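Long-range contacts in dioxygenase (Pseudomonas brassicacearum, PDB 5V2D), which probably cleaves the central double bond of lignin-derived stilbenes with dioxygen at a non-haem iron centre: residues L252-V257 / G300-T305; D274-F279 / G296-F301. All coordinates share one frame; numbering follows the deposited sequence.

In the fold
Interaction 1 bridges two successive blades of the beta-propeller, and interaction 2 lies in the first, at the strand leading into the next; their centres are 8 Å apart. Along the chain come 252-257, 274-279 and then 296-301, which runs into 300-305 and shares Gly300 and Phe301 with it. Interaction 2 pairs strand 276-283 with the outermost strand, 292-298; interaction 1 joins the end of strand 247-252 and the turn after it to the start of strand 301-311 in the next blade. The two are tied by a probable hydrogen bond from Leu252 N to Leu278 O (2.8 Å) and by packing of Gln302 on Gln277. The path thus leads to His304, an iron ligand.

Interaction 1: residues L252-V257 / G300-T305; sequences LIPLTV and GFQGHT. With FE (Fe (III) ion), chain E.
At a boundary between neighbouring blades of the seven-bladed beta-propeller of the carotenoid cleavage family, Gln302 reaches across to Leu252 and Ile253. Its CG lies beside the backbone N (chi1 -58°), and a bend at chi2 (97°) turns the amide toward the other segment. There NE2 donates to Leu252 O at 3.0 Å; the acceptor lies in the glutamine's amide plane, but the nitrogen stands above the plane of the carbonyl. The other amide atom, Gln302 OE1, rests 3.3 Å from Ile253 CA and, though buried, has no polar partner in the model. A leucine in place of Gln302 would lack this N-H and would probably leave Leu252 O without its mate across the blade boundary. Ile253 also places CG2 3.9 Å from Phe301 CB, the two side chains running side by side. Next to it, Pro254 centres an inverse gamma turn, closed by a weak bond from Leu255 N to Ile253 O, and lays its CG 3.5 Å from Gly300 O. Two residues past Gln302 the same segment enters the metal site: His304, with ND1 held by Glu372, joins His188, His239 and His495, its NE2 binding the iron at 2.1 Å.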
ATOM      1  N   LEU A 252       7.192  -8.833 -11.289  1.00 28.34           N
ATOM      2  CA  LEU A 252       6.069  -9.750 -11.428  1.00 28.05           C
ATOM      3  C   LEU A 252       6.145 -10.798 -10.334  1.00 29.56           C
ATOM      4  O   LEU A 252       7.043 -11.648 -10.318  1.00 30.73           O
ATOM      5  CB  LEU A 252       6.087 -10.485 -12.796  1.00 30.84           C
ATOM      6  CG  LEU A 252       5.417  -9.678 -13.891  1.00 32.21           C
ATOM      7  CD1 LEU A 252       6.269  -8.464 -14.170  1.00 31.20           C
ATOM      8  CD2 LEU A 252       5.241 -10.488 -15.128  1.00 34.09           C
ATOM      9  N   ILE A 253       5.213 -10.710  -9.418  1.00 27.86           N
ATOM     10  CA  ILE A 253       5.073 -11.635  -8.306  1.00 30.85           C
ATOM     11  C   ILE A 253       4.485 -12.960  -8.866  1.00 32.12           C
ATOM     12  O   ILE A 253       3.623 -12.902  -9.764  1.00 31.20           O
ATOM     13  CB  ILE A 253       4.120 -11.020  -7.283  1.00 31.30           C
ATOM     14  CG1 ILE A 253       4.739  -9.734  -6.697  1.00 30.79           C
ATOM     15  CG2 ILE A 253       3.800 -11.991  -6.151  1.00 34.55           C
ATOM     16  CD1 ILE A 253       3.713  -8.833  -5.989  1.00 30.81           C
ATOM     17  N   PRO A 254       4.951 -14.130  -8.373  1.00 35.10           N
ATOM     18  CA  PRO A 254       4.433 -15.397  -8.911  1.00 35.70           C
ATOM     19  C   PRO A 254       2.993 -15.756  -8.503  1.00 35.90           C
ATOM     20  O   PRO A 254       2.721 -16.908  -8.117  1.00 33.77           O
ATOM     21  CB  PRO A 254       5.394 -16.489  -8.337  1.00 37.90           C
ATOM     22  CG  PRO A 254       6.487 -15.787  -7.700  1.00 38.60           C
ATOM     23  CD  PRO A 254       6.104 -14.330  -7.486  1.00 36.73           C
ATOM     24  N   LEU A 255       2.091 -14.803  -8.625  1.00 34.09           N
ATOM     25  CA  LEU A 255       0.677 -14.957  -8.418  1.00 34.12           C
ATOM     26  C   LEU A 255       0.055 -14.778  -9.802  1.00 37.98           C
ATOM     27  O   LEU A 255       0.060 -13.626 -10.325  1.00 36.24           O
ATOM     28  CB  LEU A 255       0.161 -13.838  -7.522  1.00 33.76           C
ATOM     29  CG  LEU A 255       0.405 -14.005  -6.055  1.00 31.08           C
ATOM     30  CD1 LEU A 255       0.061 -12.746  -5.292  1.00 32.82           C
ATOM     31  CD2 LEU A 255      -0.377 -15.193  -5.476  1.00 34.12           C
ATOM     32  N   THR A 256      -0.504 -15.849 -10.388  1.00 35.64           N
ATOM     33  CA  THR A 256      -1.006 -15.805 -11.773  1.00 34.78           C
ATOM     34  C   THR A 256      -2.495 -15.811 -11.869  1.00 35.64           C
ATOM     35  O   THR A 256      -3.187 -16.254 -10.956  1.00 36.82           O
ATOM     36  CB  THR A 256      -0.452 -16.984 -12.634  1.00 36.27           C
ATOM     37  OG1 THR A 256      -0.720 -18.235 -11.991  1.00 32.02           O
ATOM     38  CG2 THR A 256       1.026 -16.847 -12.733  1.00 38.36           C
ATOM     39  N   VAL A 257      -2.996 -15.337 -12.996  1.00 34.13           N
ATOM     40  CA  VAL A 257      -4.426 -15.177 -13.171  1.00 37.70           C
ATOM     41  C   VAL A 257      -4.949 -16.237 -14.125  1.00 42.00           C
ATOM     42  O   VAL A 257      -4.338 -16.503 -15.118  1.00 41.26           O
ATOM     43  CB  VAL A 257      -4.720 -13.832 -13.788  1.00 39.75           C
ATOM     44  CG1 VAL A 257      -6.214 -13.571 -13.903  1.00 39.51           C
ATOM     45  CG2 VAL A 257      -4.100 -12.746 -12.955  1.00 41.57           C
ATOM     46  N   GLY A 300       9.461 -17.218  -3.907  1.00 36.60           N
ATOM     47  CA  GLY A 300       9.731 -16.011  -3.193  1.00 35.65           C
ATOM     48  C   GLY A 300       8.834 -14.913  -3.747  1.00 34.70           C
ATOM     49  O   GLY A 300       8.368 -15.025  -4.862  1.00 34.01           O
ATOM     50  N   PHE A 301       8.642 -13.855  -2.996  1.00 33.69           N
ATOM     51  CA  PHE A 301       7.873 -12.758  -3.528  1.00 37.23           C
ATOM     52  C   PHE A 301       8.350 -11.364  -3.091  1.00 32.85           C
ATOM     53  O   PHE A 301       8.847 -11.087  -1.976  1.00 30.82           O
ATOM     54  CB  PHE A 301       6.357 -12.944  -3.425  1.00 41.38           C
ATOM     55  CG  PHE A 301       5.790 -12.438  -2.166  1.00 41.61           C
ATOM     56  CD1 PHE A 301       5.720 -13.216  -1.073  1.00 44.60           C
ATOM     57  CD2 PHE A 301       5.431 -11.088  -2.114  1.00 41.29           C
ATOM     58  CE1 PHE A 301       5.211 -12.696   0.123  1.00 50.65           C
ATOM     59  CE2 PHE A 301       5.015 -10.547  -0.972  1.00 44.13           C
ATOM     60  CZ  PHE A 301       4.878 -11.344   0.181  1.00 47.61           C
ATOM     61  N   GLN A 302       8.239 -10.520  -4.079  1.00 28.96           N
ATOM     62  CA  GLN A 302       8.753  -9.152  -4.021  1.00 29.37           C
ATOM     63  C   GLN A 302       7.797  -8.307  -3.162  1.00 28.47           C
ATOM     64  O   GLN A 302       6.586  -8.212  -3.492  1.00 30.21           O
ATOM     65  CB  GLN A 302       8.803  -8.564  -5.416  1.00 28.30           C
ATOM     66  CG  GLN A 302       9.656  -9.371  -6.411  1.00 29.84           C
ATOM     67  CD  GLN A 302       8.847 -10.317  -7.287  1.00 28.34           C
ATOM     68  OE1 GLN A 302       7.985 -11.037  -6.783  1.00 27.74           O
ATOM     69  NE2 GLN A 302       9.147 -10.343  -8.571  1.00 27.57           N
ATOM     70  N   GLY A 303       8.297  -7.706  -2.111  1.00 26.69           N
ATOM     71  CA  GLY A 303       7.491  -6.723  -1.292  1.00 25.40           C
ATOM     72  C   GLY A 303       7.497  -5.322  -1.900  1.00 25.73           C
ATOM     73  O   GLY A 303       7.873  -5.125  -3.057  1.00 26.55           O
ATOM     74  N   HIS A 304       7.097  -4.345  -1.089  1.00 25.88           N
ATOM     75  CA  HIS A 304       7.044  -2.951  -1.518  1.00 25.59           C
ATOM     76  C   HIS A 304       8.427  -2.360  -1.756  1.00 25.92           C
ATOM     77  O   HIS A 304       9.358  -2.620  -1.018  1.00 26.40           O
ATOM     78  CB  HIS A 304       6.346  -2.130  -0.425  1.00 25.11           C
ATOM     79  CG  HIS A 304       4.900  -2.395  -0.386  1.00 25.27           C
ATOM     80  ND1 HIS A 304       4.292  -3.112   0.615  1.00 26.10           N
ATOM     81  CD2 HIS A 304       3.917  -1.943  -1.189  1.00 25.04           C
ATOM     82  CE1 HIS A 304       2.989  -3.162   0.351  1.00 28.37           C
ATOM     83  NE2 HIS A 304       2.751  -2.466  -0.739  1.00 25.74           N
ATOM     84  N   THR A 305       8.522  -1.504  -2.746  1.00 23.95           N
ATOM     85  CA  THR A 305       9.741  -0.766  -3.015  1.00 25.56           C
ATOM     86  C   THR A 305      10.084   0.225  -1.934  1.00 26.07           C
ATOM     87  O   THR A 305       9.302   1.146  -1.651  1.00 24.27           O
ATOM     88  CB  THR A 305       9.573  -0.033  -4.353  1.00 26.48           C
ATOM     89  OG1 THR A 305       9.255  -0.986  -5.362  1.00 30.37           O
ATOM     90  CG2 THR A 305      10.828   0.732  -4.767  1.00 27.05           C
TER
HETATM   91 FE    FE E 500       0.914  -1.760  -1.439  1.00 21.77          FE
HETATM   92  O   HOH W   1      -0.382  -2.880  -0.290  1.00 26.53           O

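Interaction 2: residues D274-F279 / G296-F301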
ATOM      1  N   ASP A 274       6.866 -22.727  -8.292  1.00 46.06           N
ATOM      2  CA  ASP A 274       7.960 -23.166  -9.162  1.00 48.77           C
ATOM      3  C   ASP A 274       8.108 -22.186 -10.324  1.00 48.74           C
ATOM      4  O   ASP A 274       8.484 -22.550 -11.411  1.00 43.45           O
ATOM      5  CB  ASP A 274       7.606 -24.578  -9.699  1.00 51.56           C
ATOM      6  CG  ASP A 274       6.258 -24.618 -10.392  1.00 56.76           C
ATOM      7  OD1 ASP A 274       5.400 -23.633 -10.284  1.00 59.46           O
ATOM      8  OD2 ASP A 274       6.051 -25.654 -11.056  1.00 61.48           O
ATOM      9  N   LEU A 275       7.765 -20.929 -10.101  1.00 47.12           N
ATOM     10  CA  LEU A 275       7.834 -19.868 -11.119  1.00 43.89           C
ATOM     11  C   LEU A 275       8.824 -18.826 -10.607  1.00 41.60           C
ATOM     12  O   LEU A 275       8.632 -18.274  -9.533  1.00 38.75           O
ATOM     13  CB  LEU A 275       6.523 -19.142 -11.217  1.00 43.33           C
ATOM     14  CG  LEU A 275       5.766 -18.930 -12.483  1.00 45.22           C
ATOM     15  CD1 LEU A 275       4.876 -17.702 -12.272  1.00 43.58           C
ATOM     16  CD2 LEU A 275       6.571 -18.883 -13.756  1.00 42.35           C
ATOM     17  N   PRO A 276       9.865 -18.558 -11.362  1.00 43.34           N
ATOM     18  CA  PRO A 276      10.802 -17.514 -10.924  1.00 40.88           C
ATOM     19  C   PRO A 276      10.114 -16.127 -10.727  1.00 36.49           C
ATOM     20  O   PRO A 276       9.220 -15.743 -11.470  1.00 35.62           O
ATOM     21  CB  PRO A 276      11.821 -17.480 -12.049  1.00 40.79           C
ATOM     22  CG  PRO A 276      11.765 -18.832 -12.717  1.00 42.79           C
ATOM     23  CD  PRO A 276      10.331 -19.271 -12.583  1.00 45.81           C
ATOM     24  N   GLN A 277      10.546 -15.431  -9.698  1.00 33.23           N
ATOM     25  CA  GLN A 277      10.325 -13.992  -9.598  1.00 33.53           C
ATOM     26  C   GLN A 277      10.839 -13.430 -10.909  1.00 34.70           C
ATOM     27  O   GLN A 277      11.909 -13.820 -11.385  1.00 36.83           O
ATOM     28  CB  GLN A 277      11.066 -13.435  -8.385  1.00 34.68           C
ATOM     29  CG  GLN A 277      10.400 -13.779  -7.060  1.00 34.45           C
ATOM     30  CD  GLN A 277      11.261 -13.386  -5.893  1.00 38.13           C
ATOM     31  OE1 GLN A 277      11.129 -12.300  -5.359  1.00 37.78           O
ATOM     32  NE2 GLN A 277      12.200 -14.226  -5.541  1.00 39.31           N
ATOM     33  N   LEU A 278      10.073 -12.575 -11.538  1.00 33.80           N
ATOM     34  CA  LEU A 278      10.482 -12.018 -12.835  1.00 35.52           C
ATOM     35  C   LEU A 278      10.496 -10.472 -12.714  1.00 35.22           C
ATOM     36  O   LEU A 278       9.689  -9.891 -11.990  1.00 34.93           O
ATOM     37  CB  LEU A 278       9.491 -12.517 -13.832  1.00 38.16           C
ATOM     38  CG  LEU A 278       9.798 -12.575 -15.272  1.00 44.56           C
ATOM     39  CD1 LEU A 278      11.065 -13.337 -15.617  1.00 46.40           C
ATOM     40  CD2 LEU A 278       8.618 -13.164 -16.043  1.00 45.91           C
ATOM     41  N   PHE A 279      11.411  -9.819 -13.423  1.00 32.90           N
ATOM     42  CA  PHE A 279      11.508  -8.361 -13.448  1.00 30.81           C
ATOM     43  C   PHE A 279      11.658  -7.889 -14.886  1.00 32.19           C
ATOM     44  O   PHE A 279      12.579  -8.377 -15.605  1.00 31.10           O
ATOM     45  CB  PHE A 279      12.731  -7.918 -12.658  1.00 30.55           C
ATOM     46  CG  PHE A 279      12.712  -8.368 -11.221  1.00 31.83           C
ATOM     47  CD1 PHE A 279      13.184  -9.630 -10.849  1.00 31.40           C
ATOM     48  CD2 PHE A 279      12.176  -7.535 -10.243  1.00 31.83           C
ATOM     49  CE1 PHE A 279      13.180 -10.045  -9.556  1.00 30.08           C
ATOM     50  CE2 PHE A 279      12.178  -7.928  -8.919  1.00 31.49           C
ATOM     51  CZ  PHE A 279      12.688  -9.163  -8.558  1.00 30.16           C
ATOM     52  N   GLY A 296      14.650 -14.056 -10.849  1.00 35.15           N
ATOM     53  CA  GLY A 296      15.098 -14.301  -9.498  1.00 33.89           C
ATOM     54  C   GLY A 296      14.623 -15.684  -9.040  1.00 35.63           C
ATOM     55  O   GLY A 296      14.061 -16.437  -9.802  1.00 41.00           O
ATOM     56  N   PRO A 297      14.883 -16.032  -7.793  1.00 36.41           N
ATOM     57  CA  PRO A 297      14.472 -17.300  -7.244  1.00 39.87           C
ATOM     58  C   PRO A 297      12.999 -17.621  -7.300  1.00 42.31           C
ATOM     59  O   PRO A 297      12.108 -16.737  -7.257  1.00 41.73           O
ATOM     60  CB  PRO A 297      14.880 -17.189  -5.757  1.00 41.09           C
ATOM     61  CG  PRO A 297      16.020 -16.211  -5.751  1.00 40.05           C
ATOM     62  CD  PRO A 297      15.682 -15.243  -6.832  1.00 38.39           C
ATOM     63  N   MET A 298      12.731 -18.922  -7.303  1.00 40.16           N
ATOM     64  CA  MET A 298      11.377 -19.414  -7.203  1.00 42.36           C
ATOM     65  C   MET A 298      10.930 -19.399  -5.768  1.00 40.08           C
ATOM     66  O   MET A 298      11.731 -19.325  -4.846  1.00 39.66           O
ATOM     67  CB  MET A 298      11.274 -20.844  -7.726  1.00 48.20           C
ATOM     68  CG  MET A 298      11.724 -20.979  -9.174  1.00 49.87           C
ATOM     69  SD  MET A 298      11.619 -22.698  -9.788  1.00 54.86           S
ATOM     70  CE  MET A 298      12.114 -23.728  -8.384  1.00 51.02           C
ATOM     71  N   ASP A 299       9.613 -19.442  -5.607  1.00 38.92           N
ATOM     72  CA  ASP A 299       8.965 -19.543  -4.297  1.00 40.88           C
ATOM     73  C   ASP A 299       9.356 -18.409  -3.330  1.00 41.19           C
ATOM     74  O   ASP A 299       9.557 -18.605  -2.127  1.00 39.66           O
ATOM     75  CB  ASP A 299       9.188 -20.928  -3.653  1.00 40.92           C
ATOM     76  CG  ASP A 299       8.095 -21.298  -2.681  1.00 44.46           C
ATOM     77  OD1 ASP A 299       6.941 -20.741  -2.723  1.00 44.71           O
ATOM     78  OD2 ASP A 299       8.405 -22.148  -1.832  1.00 44.26           O
ATOM     79  N   GLY A 300       9.461 -17.218  -3.907  1.00 36.60           N
ATOM     80  CA  GLY A 300       9.731 -16.011  -3.193  1.00 35.65           C
ATOM     81  C   GLY A 300       8.834 -14.913  -3.747  1.00 34.70           C
ATOM     82  O   GLY A 300       8.368 -15.025  -4.862  1.00 34.01           O
ATOM     83  N   PHE A 301       8.642 -13.855  -2.996  1.00 33.69           N
ATOM     84  CA  PHE A 301       7.873 -12.758  -3.528  1.00 37.23           C
ATOM     85  C   PHE A 301       8.350 -11.364  -3.091  1.00 32.85           C
ATOM     86  O   PHE A 301       8.847 -11.087  -1.976  1.00 30.82           O
ATOM     87  CB  PHE A 301       6.357 -12.944  -3.425  1.00 41.38           C
ATOM     88  CG  PHE A 301       5.790 -12.438  -2.166  1.00 41.61           C
ATOM     89  CD1 PHE A 301       5.720 -13.216  -1.073  1.00 44.60           C
ATOM     90  CD2 PHE A 301       5.431 -11.088  -2.114  1.00 41.29           C
ATOM     91  CE1 PHE A 301       5.211 -12.696   0.123  1.00 50.65           C
ATOM     92  CE2 PHE A 301       5.015 -10.547  -0.972  1.00 44.13           C
ATOM     93  CZ  PHE A 301       4.878 -11.344   0.181  1.00 47.61           C
TER
HETATM   94  O   HOH W   2       7.523 -19.236  -7.390  1.00 40.57           O
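Gln277 and Pro297 meet at a single acceptor, Pro297 O, which takes two N-H groups from the same glutamine. The backbone Gln277 N approaches at 3.2 Å and the side-chain Gln277 NE2 at 3.0 Å, from opposite faces of the carbonyl plane, and Pro297 O lies in the plane of the side-chain amide. Gln277 is extended at chi2, and chi3 then turns its amide so that NE2 faces Pro297 O. Gln277 O is satisfied in turn by Gly296 N at 2.8 Å, a nearly straight bond (174°). These bonds build the open end of a beta hairpin, strands 276-283 and 292-298, the outer pair of a propeller blade, whose short segments run antiparallel at 150°. Beyond Pro276 and Met298 the chains are too far apart for a direct bond, and water 2 bridges them: it donates to Leu275 O at 2.6 Å and accepts from Asp299 N at 2.8 Å. Asp299 OD1 is hydrogen-bonded to Trp271 NE1. Gly300 O is less well provided for; it lies buried 3.2 Å from Gln277 CG, without a polar partner in the model. On the more exposed flank, Met298 lies alongside Pro276, with CG 4.1 Å from Pro276 CD, and its extended chi2 (179°) carries SD to 3.5 Å from Asp274 O.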